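Local coordinates for intestinal fatty acid binding protein (Rattus norvegicus, PDB 1ICM) that binds long-chain fatty acids such as myristate inside a beta-barrel cavity and probably carries them through the cytosol of intestinal cells, at residues A[10-15]-A[125-130]. Sequence-based numbering, arbitrary orientation.
Sequences RNENYE and KRIFKK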
loop_
_atom_site.group_PDB
_atom_site.type_symbol
_atom_site.label_atom_id
_atom_site.label_comp_id
_atom_site.label_asym_id
_atom_site.label_seq_id
_atom_site.Cartn_x
_atom_site.Cartn_y
_atom_site.Cartn_z
ATOM N N ARG A 10 1.523 13.163 3.179
ATOM C CA ARG A 10 1.043 13.181 4.550
ATOM C C ARG A 10 0.338 11.878 4.886
ATOM O O ARG A 10 -0.035 11.130 3.970
ATOM C CB ARG A 10 0.163 14.363 4.876
ATOM C CG ARG A 10 -0.991 14.412 3.891
ATOM C CD ARG A 10 -1.732 15.757 3.892
ATOM N NE ARG A 10 -2.938 15.705 3.065
ATOM C CZ ARG A 10 -3.003 15.785 1.720
ATOM N NH1 ARG A 10 -1.921 15.956 0.969
ATOM N NH2 ARG A 10 -4.167 15.723 1.069
ATOM N N ASN A 11 0.181 11.630 6.182
ATOM C CA ASN A 11 -0.483 10.407 6.632
ATOM C C ASN A 11 -1.603 10.749 7.581
ATOM O O ASN A 11 -1.618 11.842 8.175
ATOM C CB ASN A 11 0.482 9.571 7.475
ATOM C CG ASN A 11 1.809 9.326 6.784
ATOM O OD1 ASN A 11 1.933 8.804 5.667
ATOM N ND2 ASN A 11 2.856 9.702 7.499
ATOM N N GLU A 12 -2.516 9.796 7.740
ATOM C CA GLU A 12 -3.601 9.981 8.686
ATOM C C GLU A 12 -3.718 8.714 9.521
ATOM O O GLU A 12 -3.807 7.636 8.939
ATOM C CB GLU A 12 -4.939 10.320 8.004
ATOM C CG GLU A 12 -4.936 11.778 7.502
ATOM C CD GLU A 12 -6.250 12.261 6.923
ATOM O OE1 GLU A 12 -7.267 11.533 7.308
ATOM O OE2 GLU A 12 -6.338 13.220 6.177
ATOM N N ASN A 13 -3.597 8.863 10.844
ATOM C CA ASN A 13 -3.674 7.742 11.776
ATOM C C ASN A 13 -2.749 6.596 11.483
ATOM O O ASN A 13 -3.023 5.447 11.841
ATOM C CB ASN A 13 -5.115 7.231 11.739
ATOM C CG ASN A 13 -5.575 6.634 13.050
ATOM O OD1 ASN A 13 -5.272 7.141 14.155
ATOM N ND2 ASN A 13 -6.319 5.536 12.901
ATOM N N TYR A 14 -1.609 6.846 10.810
ATOM C CA TYR A 14 -0.709 5.781 10.452
ATOM C C TYR A 14 -0.005 5.107 11.640
ATOM O O TYR A 14 0.247 3.888 11.674
ATOM C CB TYR A 14 0.234 6.369 9.365
ATOM C CG TYR A 14 1.033 5.318 8.653
ATOM C CD1 TYR A 14 0.430 4.137 8.213
ATOM C CD2 TYR A 14 2.394 5.470 8.397
ATOM C CE1 TYR A 14 1.128 3.142 7.524
ATOM C CE2 TYR A 14 3.102 4.496 7.699
ATOM C CZ TYR A 14 2.492 3.317 7.263
ATOM O OH TYR A 14 3.206 2.369 6.553
ATOM N N GLU A 15 0.363 5.887 12.640
ATOM C CA GLU A 15 1.030 5.215 13.741
ATOM C C GLU A 15 0.122 4.266 14.495
ATOM O O GLU A 15 0.590 3.209 14.850
ATOM C CB GLU A 15 1.705 6.165 14.758
ATOM C CG GLU A 15 3.022 6.786 14.220
ATOM C CD GLU A 15 3.612 7.805 15.159
ATOM O OE1 GLU A 15 3.625 7.636 16.365
ATOM O OE2 GLU A 15 4.074 8.885 14.547
ATOM N N LYS A 125 -4.603 6.344 6.349
ATOM C CA LYS A 125 -4.424 6.764 4.964
ATOM C C LYS A 125 -2.998 7.314 4.793
ATOM O O LYS A 125 -2.377 7.897 5.729
ATOM C CB LYS A 125 -5.276 7.962 4.604
ATOM C CG LYS A 125 -6.730 7.829 4.977
ATOM C CD LYS A 125 -7.537 8.579 3.936
ATOM C CE LYS A 125 -8.778 9.234 4.512
ATOM N NZ LYS A 125 -9.681 8.313 5.215
ATOM N N ARG A 126 -2.518 7.140 3.562
ATOM C CA ARG A 126 -1.250 7.691 3.090
ATOM C C ARG A 126 -1.608 8.467 1.823
ATOM O O ARG A 126 -2.167 7.871 0.912
ATOM C CB ARG A 126 -0.183 6.652 2.800
ATOM C CG ARG A 126 0.108 5.887 4.097
ATOM C CD ARG A 126 1.537 5.349 4.169
ATOM N NE ARG A 126 2.465 6.411 4.560
ATOM C CZ ARG A 126 3.762 6.171 4.488
ATOM N NH1 ARG A 126 4.145 4.947 4.069
ATOM N NH2 ARG A 126 4.620 7.107 4.863
ATOM N N ILE A 127 -1.329 9.762 1.782
ATOM C CA ILE A 127 -1.645 10.552 0.579
ATOM C C ILE A 127 -0.376 10.963 -0.184
ATOM O O ILE A 127 0.561 11.508 0.415
ATOM C CB ILE A 127 -2.491 11.721 1.067
ATOM C CG1 ILE A 127 -3.772 11.166 1.717
ATOM C CG2 ILE A 127 -2.761 12.702 -0.085
ATOM C CD1 ILE A 127 -4.519 12.155 2.606
ATOM N N PHE A 128 -0.300 10.738 -1.503
ATOM C CA PHE A 128 0.875 11.045 -2.305
ATOM C C PHE A 128 0.647 12.173 -3.295
ATOM O O PHE A 128 -0.503 12.342 -3.727
ATOM C CB PHE A 128 1.162 9.823 -3.200
ATOM C CG PHE A 128 1.392 8.544 -2.407
ATOM C CD1 PHE A 128 0.359 7.887 -1.722
ATOM C CD2 PHE A 128 2.669 7.983 -2.326
ATOM C CE1 PHE A 128 0.594 6.715 -0.985
ATOM C CE2 PHE A 128 2.933 6.822 -1.589
ATOM C CZ PHE A 128 1.884 6.183 -0.914
ATOM N N LYS A 129 1.708 12.917 -3.642
ATOM C CA LYS A 129 1.594 13.984 -4.621
ATOM C C LYS A 129 2.295 13.508 -5.859
ATOM O O LYS A 129 3.250 12.760 -5.770
ATOM C CB LYS A 129 2.215 15.288 -4.173
ATOM C CG LYS A 129 1.220 16.146 -3.410
ATOM C CD LYS A 129 1.917 17.390 -2.888
ATOM C CE LYS A 129 1.161 18.023 -1.729
ATOM N NZ LYS A 129 -0.250 18.296 -2.068
ATOM N N LYS A 130 1.801 13.901 -7.026
ATOM C CA LYS A 130 2.475 13.464 -8.238
ATOM C C LYS A 130 3.727 14.319 -8.421
ATOM O O LYS A 130 3.732 15.519 -8.152
ATOM C CB LYS A 130 1.549 13.656 -9.435
ATOM C CG LYS A 130 1.635 12.531 -10.455
ATOM C CD LYS A 130 0.631 12.830 -11.561
ATOM C CE LYS A 130 0.212 11.648 -12.397
ATOM N NZ LYS A 130 -1.066 11.975 -13.051
HETATM O O HOH W 1 5.383 10.197 5.583
HETATM O O HOH W 2 2.656 2.228 3.622
#
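Tyr14 lies with its ring against the guanidinium of Arg126, the two planes only 16° apart: CE2 sits over the centre of the guanidinium, 3.7 Å from Arg126 CZ, while Arg126 CD rests over the ring face as a CH-pi contact, 3.9 Å from the ring centroid. A bend at chi3 (80°) turns NE out of the line of the Arg126 chain and brings it to Asn11 OD1. Asn11, the cross-strand neighbour of Arg126 in a non-hydrogen-bonded pair, runs beside it and meets the guanidinium edge. Arg126 NE donates to Asn11 OD1 at 2.7 Å; the oxygen is in the guanidinium plane, but the donor stands 40° out of the amide carbonyl plane. NH2 adds a weak second bond to OD1. One water joins Asn11 ND2 and, weakly, Arg126 NH2; another links Arg126 NH1 with Tyr14 OH.

On the other face of the sheet, Ile127 CG2 packs over one face of the Arg10 guanidinium, 3.5 Å from Arg10 NH1. Glu112 salt-bridges both Arg10 NH1 and Lys129 NZ, which probably eases the repulsion between them, and Glu123 pairs with the amine of Lys125, alongside which Glu12 runs.

Between the backbones, Ile127 N bonds to Arg10 O (2.9 Å), whereas Arg10 N to Ile127 O is weak. Glu12 N donates to Lys125 O at 2.8 Å. In return, Lys125 N donates to Glu12 O at 3.0 Å. These antiparallel pairs join the first and last strands of the fatty-acid-binding-protein barrel, just where the chain enters helix 14-21. Tyr14, at the start of that helical lid, touches both the bound myristate and last-strand Arg126. The buried Arg126 charge is probably stabilised by the Asp34 salt bridge to NH2, its orientation set by the Tyr14 ring on one face and by Asn11 OD1 and two waters at its edge.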